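Long-range contact in TcpB (Brucella melitensis, PDB 4LQC), which is a bacterial TIR-domain protein, built on a flavodoxin-like fold with a parallel sheet flanked by helices: residues Thr42-Asp54 and Phe71-Leu84. The protein carries 2 engineered substitutions. Residues are numbered along the deposited sequence; the frame is centred on the assembly and turned at random.
Sequences TLKVGDSLRRKID and FFSKQWPARELDGL
The indole of W76 lies between L49 and K74. CB of L49 packs over one face toward its rim, 3.7 Å from CE3 of W76. CB of K74 lies over the opposite face, also toward the rim. The six-membered ring points its edge at the 42-54 segment. There CZ2 of W76 is 3.6 Å from CB of L43, and CZ3 of W76 is 3.5 Å from the carbonyl O of D47. NE1 of W76 sits over the centre of the F71 ring and gives a weak hydrogen bond to F71 O. The edge of that ring takes CD1 of L43 and CD1 of L49. With CG anti to the backbone N (chi1 180°), the L49 branch is carried toward 71-84, where CD1 meets F71 and CD2 meets L81 and L84. I53 continues this apolar seam one helical turn later, with CG1 3.9 Å from CD2 of L84. Exposed V45 rests CG2 on CD of K74, whose NZ forms a salt bridge with E16.

E80 OE2 accepts from R50 N at 2.9 Å, from above the carboxylate plane and with a bent N-H...O angle of 146°. The R50 guanidinium lies beyond salt-bridge range, its NE 4.1 Å from E80 OE1. The contact joins the BB loop of the TIR fold, after strand 36-43, and the start of helix 49-57 to helices 69-72 and 78-83 and the loop between them. W76 and E80 are the two ends of a WxxxE pattern. One water links OE2 to L49 N and another links OE1 to OG of S48, the N-cap residue; with the R50 N bond, they fix the carboxylate against the helix's first turn.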
loop_
_atom_site.group_PDB
_atom_site.type_symbol
_atom_site.label_atom_id
_atom_site.label_comp_id
_atom_site.label_asym_id
_atom_site.label_seq_id
_atom_site.Cartn_x
_atom_site.Cartn_y
_atom_site.Cartn_z
ATOM N N THR B 42 -6.235 20.373 2.872
ATOM C CA THR B 42 -6.993 19.224 3.329
ATOM C C THR B 42 -8.245 19.101 2.479
ATOM O O THR B 42 -8.978 20.073 2.273
ATOM C CB THR B 42 -7.398 19.352 4.801
ATOM O OG1 THR B 42 -6.223 19.439 5.613
ATOM C CG2 THR B 42 -8.198 18.150 5.223
ATOM N N LEU B 43 -8.488 17.903 1.969
ATOM C CA LEU B 43 -9.636 17.686 1.102
ATOM C C LEU B 43 -10.745 17.045 1.908
ATOM O O LEU B 43 -10.521 16.058 2.622
ATOM C CB LEU B 43 -9.240 16.782 -0.063
ATOM C CG LEU B 43 -8.164 17.430 -0.934
ATOM C CD1 LEU B 43 -7.350 16.367 -1.661
ATOM C CD2 LEU B 43 -8.803 18.408 -1.906
ATOM N N LYS B 44 -11.936 17.622 1.806
ATOM C CA LYS B 44 -13.090 17.117 2.527
ATOM C C LYS B 44 -14.165 16.787 1.519
ATOM O O LYS B 44 -14.133 17.293 0.396
ATOM C CB LYS B 44 -13.609 18.173 3.502
ATOM C CG LYS B 44 -12.624 18.545 4.599
ATOM C CD LYS B 44 -13.134 19.725 5.393
ATOM C CE LYS B 44 -12.371 19.883 6.703
ATOM N NZ LYS B 44 -10.958 20.303 6.488
ATOM N N VAL B 45 -15.109 15.935 1.909
ATOM C CA VAL B 45 -16.288 15.688 1.087
ATOM C C VAL B 45 -16.953 17.012 0.705
ATOM O O VAL B 45 -17.212 17.850 1.572
ATOM C CB VAL B 45 -17.307 14.810 1.829
ATOM C CG1 VAL B 45 -18.654 14.857 1.132
ATOM C CG2 VAL B 45 -16.795 13.379 1.922
ATOM N N GLY B 46 -17.194 17.210 -0.590
ATOM C CA GLY B 46 -17.800 18.437 -1.063
ATOM C C GLY B 46 -16.852 19.388 -1.777
ATOM O O GLY B 46 -17.296 20.207 -2.589
ATOM N N ASP B 47 -15.553 19.298 -1.495
ATOM C CA ASP B 47 -14.582 20.190 -2.140
ATOM C C ASP B 47 -14.484 19.933 -3.640
ATOM O O ASP B 47 -15.032 18.946 -4.163
ATOM C CB ASP B 47 -13.190 20.029 -1.515
ATOM C CG ASP B 47 -13.119 20.566 -0.117
ATOM O OD1 ASP B 47 -13.872 21.517 0.175
ATOM O OD2 ASP B 47 -12.310 20.055 0.692
ATOM N N SER B 48 -13.776 20.818 -4.333
ATOM C CA SER B 48 -13.447 20.574 -5.724
ATOM C C SER B 48 -11.961 20.230 -5.846
ATOM O O SER B 48 -11.093 21.068 -5.585
ATOM C CB SER B 48 -13.797 21.779 -6.589
ATOM O OG SER B 48 -13.418 21.564 -7.940
ATOM N N LEU B 49 -11.677 18.985 -6.227
ATOM C CA LEU B 49 -10.305 18.527 -6.400
ATOM C C LEU B 49 -9.569 19.375 -7.436
ATOM O O LEU B 49 -8.435 19.806 -7.214
ATOM C CB LEU B 49 -10.292 17.051 -6.829
ATOM C CG LEU B 49 -8.923 16.407 -7.060
ATOM C CD1 LEU B 49 -8.037 16.462 -5.784
ATOM C CD2 LEU B 49 -9.097 14.980 -7.518
ATOM N N ARG B 50 -10.233 19.609 -8.561
ATOM C CA ARG B 50 -9.651 20.327 -9.689
ATOM C C ARG B 50 -9.278 21.730 -9.277
ATOM O O ARG B 50 -8.180 22.207 -9.585
ATOM C CB ARG B 50 -10.665 20.383 -10.839
ATOM C CG ARG B 50 -10.222 21.156 -12.076
ATOM C CD ARG B 50 -11.314 21.109 -13.159
ATOM N NE ARG B 50 -12.622 21.465 -12.606
ATOM C CZ ARG B 50 -13.076 22.716 -12.476
ATOM N NH1 ARG B 50 -12.329 23.747 -12.862
ATOM N NH2 ARG B 50 -14.281 22.940 -11.948
ATOM N N ARG B 51 -10.198 22.387 -8.571
ATOM C CA ARG B 51 -9.992 23.758 -8.128
ATOM C C ARG B 51 -8.937 23.832 -7.040
ATOM O O ARG B 51 -8.127 24.760 -7.011
ATOM C CB ARG B 51 -11.311 24.368 -7.649
ATOM C CG ARG B 51 -12.241 24.716 -8.794
ATOM C CD ARG B 51 -13.507 25.402 -8.311
ATOM N NE ARG B 51 -13.202 26.624 -7.576
ATOM C CZ ARG B 51 -12.981 27.806 -8.146
ATOM N NH1 ARG B 51 -13.031 27.932 -9.468
ATOM N NH2 ARG B 51 -12.709 28.863 -7.389
ATOM N N LYS B 52 -8.939 22.851 -6.144
ATOM C CA LYS B 52 -7.920 22.789 -5.103
ATOM C C LYS B 52 -6.526 22.571 -5.703
ATOM O O LYS B 52 -5.553 23.190 -5.269
ATOM C CB LYS B 52 -8.256 21.681 -4.104
ATOM C CG LYS B 52 -9.236 22.090 -3.017
ATOM C CD LYS B 52 -8.493 22.686 -1.808
ATOM C CE LYS B 52 -9.425 22.858 -0.621
ATOM N NZ LYS B 52 -8.685 22.769 0.684
ATOM N N ILE B 53 -6.434 21.680 -6.689
ATOM C CA ILE B 53 -5.189 21.474 -7.424
ATOM C C ILE B 53 -4.742 22.754 -8.158
ATOM O O ILE B 53 -3.572 23.156 -8.074
ATOM C CB ILE B 53 -5.335 20.340 -8.436
ATOM C CG1 ILE B 53 -5.431 18.991 -7.717
ATOM C CG2 ILE B 53 -4.163 20.338 -9.408
ATOM C CD1 ILE B 53 -4.262 18.686 -6.823
ATOM N N ASP B 54 -5.665 23.375 -8.890
ATOM C CA ASP B 54 -5.393 24.649 -9.559
ATOM C C ASP B 54 -4.828 25.676 -8.591
ATOM O O ASP B 54 -3.787 26.292 -8.856
ATOM C CB ASP B 54 -6.679 25.225 -10.148
ATOM C CG ASP B 54 -7.052 24.591 -11.470
ATOM O OD1 ASP B 54 -6.170 23.946 -12.083
ATOM O OD2 ASP B 54 -8.228 24.751 -11.889
ATOM N N PHE B 71 -8.474 9.066 0.616
ATOM C CA PHE B 71 -8.540 9.973 -0.509
ATOM C C PHE B 71 -9.666 9.532 -1.440
ATOM O O PHE B 71 -10.612 10.279 -1.689
ATOM C CB PHE B 71 -7.214 10.030 -1.257
ATOM C CG PHE B 71 -7.239 10.963 -2.441
ATOM C CD1 PHE B 71 -7.085 12.326 -2.259
ATOM C CD2 PHE B 71 -7.429 10.478 -3.734
ATOM C CE1 PHE B 71 -7.127 13.199 -3.340
ATOM C CE2 PHE B 71 -7.451 11.341 -4.801
ATOM C CZ PHE B 71 -7.299 12.714 -4.601
ATOM N N PHE B 72 -9.581 8.308 -1.940
ATOM C CA PHE B 72 -10.572 7.843 -2.910
ATOM C C PHE B 72 -11.974 7.746 -2.308
ATOM O O PHE B 72 -12.961 7.894 -3.026
ATOM C CB PHE B 72 -10.178 6.497 -3.495
ATOM C CG PHE B 72 -8.939 6.538 -4.334
ATOM C CD1 PHE B 72 -8.904 7.264 -5.508
ATOM C CD2 PHE B 72 -7.814 5.810 -3.967
ATOM C CE1 PHE B 72 -7.762 7.292 -6.293
ATOM C CE2 PHE B 72 -6.672 5.825 -4.748
ATOM C CZ PHE B 72 -6.643 6.573 -5.909
ATOM N N SER B 73 -12.062 7.523 -0.996
ATOM C CA SER B 73 -13.365 7.384 -0.338
ATOM C C SER B 73 -14.202 8.655 -0.449
ATOM O O SER B 73 -15.420 8.607 -0.290
ATOM C CB SER B 73 -13.212 7.003 1.130
ATOM O OG SER B 73 -12.852 8.133 1.903
ATOM N N LYS B 74 -13.555 9.785 -0.731
ATOM C CA LYS B 74 -14.262 11.050 -0.885
ATOM C C LYS B 74 -15.112 11.034 -2.155
ATOM O O LYS B 74 -15.888 11.944 -2.383
ATOM C CB LYS B 74 -13.292 12.238 -0.939
ATOM C CG LYS B 74 -12.295 12.328 0.203
ATOM C CD LYS B 74 -12.975 12.541 1.555
ATOM C CE LYS B 74 -12.066 12.099 2.703
ATOM N NZ LYS B 74 -12.712 12.272 4.033
ATOM N N GLN B 75 -14.950 9.997 -2.972
ATOM C CA GLN B 75 -15.731 9.838 -4.191
ATOM C C GLN B 75 -15.583 11.035 -5.133
ATOM O O GLN B 75 -16.565 11.718 -5.432
ATOM C CB GLN B 75 -17.212 9.600 -3.861
ATOM C CG GLN B 75 -17.513 8.236 -3.216
ATOM C CD GLN B 75 -19.014 7.996 -3.019
ATOM O OE1 GLN B 75 -19.783 8.936 -2.777
ATOM N NE2 GLN B 75 -19.434 6.737 -3.133
ATOM N N TRP B 76 -14.361 11.270 -5.609
ATOM C CA TRP B 76 -14.079 12.382 -6.519
ATOM C C TRP B 76 -14.620 12.066 -7.904
ATOM O O TRP B 76 -14.801 10.907 -8.237
ATOM C CB TRP B 76 -12.571 12.632 -6.598
ATOM C CG TRP B 76 -11.963 12.930 -5.257
ATOM C CD1 TRP B 76 -11.174 12.096 -4.503
ATOM C CD2 TRP B 76 -12.113 14.135 -4.504
ATOM N NE1 TRP B 76 -10.821 12.718 -3.328
ATOM C CE2 TRP B 76 -11.386 13.970 -3.302
ATOM C CE3 TRP B 76 -12.799 15.343 -4.722
ATOM C CZ2 TRP B 76 -11.324 14.969 -2.323
ATOM C CZ3 TRP B 76 -12.735 16.327 -3.755
ATOM C CH2 TRP B 76 -11.998 16.136 -2.568
ATOM N N PRO B 77 -14.886 13.100 -8.719
ATOM C CA PRO B 77 -15.355 12.788 -10.071
ATOM C C PRO B 77 -14.266 12.036 -10.828
ATOM O O PRO B 77 -13.093 12.251 -10.541
ATOM C CB PRO B 77 -15.617 14.181 -10.692
ATOM C CG PRO B 77 -15.843 15.082 -9.514
ATOM C CD PRO B 77 -14.898 14.548 -8.444
ATOM N N ALA B 78 -14.649 11.172 -11.762
ATOM C CA ALA B 78 -13.693 10.294 -12.425
ATOM C C ALA B 78 -12.700 11.086 -13.252
ATOM O O ALA B 78 -11.518 10.732 -13.302
ATOM C CB ALA B 78 -14.421 9.257 -13.311
ATOM N N ARG B 79 -13.188 12.140 -13.915
ATOM C CA ARG B 79 -12.379 12.928 -14.845
ATOM C C ARG B 79 -11.367 13.801 -14.139
ATOM O O ARG B 79 -10.343 14.177 -14.720
ATOM C CB ARG B 79 -13.262 13.815 -15.732
ATOM C CG ARG B 79 -14.278 14.694 -15.008
ATOM C CD ARG B 79 -15.101 15.518 -16.016
ATOM N NE ARG B 79 -16.023 16.440 -15.358
ATOM C CZ ARG B 79 -17.053 17.041 -15.956
ATOM N NH1 ARG B 79 -17.324 16.814 -17.239
ATOM N NH2 ARG B 79 -17.821 17.867 -15.259
ATOM N N GLU B 80 -11.680 14.164 -12.901
ATOM C CA GLU B 80 -10.775 14.945 -12.083
ATOM C C GLU B 80 -9.655 14.058 -11.534
ATOM O O GLU B 80 -8.551 14.538 -11.289
ATOM C CB GLU B 80 -11.550 15.658 -10.970
ATOM C CG GLU B 80 -12.489 16.766 -11.515
ATOM C CD GLU B 80 -13.034 17.697 -10.433
ATOM O OE1 GLU B 80 -14.125 18.250 -10.641
ATOM O OE2 GLU B 80 -12.380 17.869 -9.370
ATOM N N LEU B 81 -9.935 12.767 -11.361
ATOM C CA LEU B 81 -8.880 11.802 -10.999
ATOM C C LEU B 81 -7.972 11.562 -12.198
ATOM O O LEU B 81 -6.742 11.647 -12.106
ATOM C CB LEU B 81 -9.466 10.460 -10.550
ATOM C CG LEU B 81 -10.156 10.392 -9.188
ATOM C CD1 LEU B 81 -10.544 8.956 -8.902
ATOM C CD2 LEU B 81 -9.243 10.930 -8.076
ATOM N N ASP B 82 -8.600 11.260 -13.331
ATOM C CA ASP B 82 -7.884 11.087 -14.579
ATOM C C ASP B 82 -7.088 12.337 -14.929
ATOM O O ASP B 82 -6.033 12.233 -15.563
ATOM C CB ASP B 82 -8.856 10.761 -15.710
ATOM C CG ASP B 82 -9.570 9.447 -15.499
ATOM O OD1 ASP B 82 -9.147 8.664 -14.610
ATOM O OD2 ASP B 82 -10.546 9.182 -16.237
ATOM N N GLY B 83 -7.598 13.505 -14.516
ATOM C CA GLY B 83 -6.960 14.788 -14.783
ATOM C C GLY B 83 -5.634 14.991 -14.061
ATOM O O GLY B 83 -4.757 15.708 -14.544
ATOM N N LEU B 84 -5.485 14.355 -12.905
ATOM C CA LEU B 84 -4.247 14.414 -12.139
ATOM C C LEU B 84 -3.066 13.893 -12.961
ATOM O O LEU B 84 -1.909 14.216 -12.676
ATOM C CB LEU B 84 -4.396 13.574 -10.864
ATOM C CG LEU B 84 -5.447 14.078 -9.869
ATOM C CD1 LEU B 84 -5.444 13.235 -8.608
ATOM C CD2 LEU B 84 -5.210 15.540 -9.517
HETATM O O HOH W 1 -13.902 17.469 -7.107
HETATM O O HOH W 2 -15.307 20.256 -9.699
#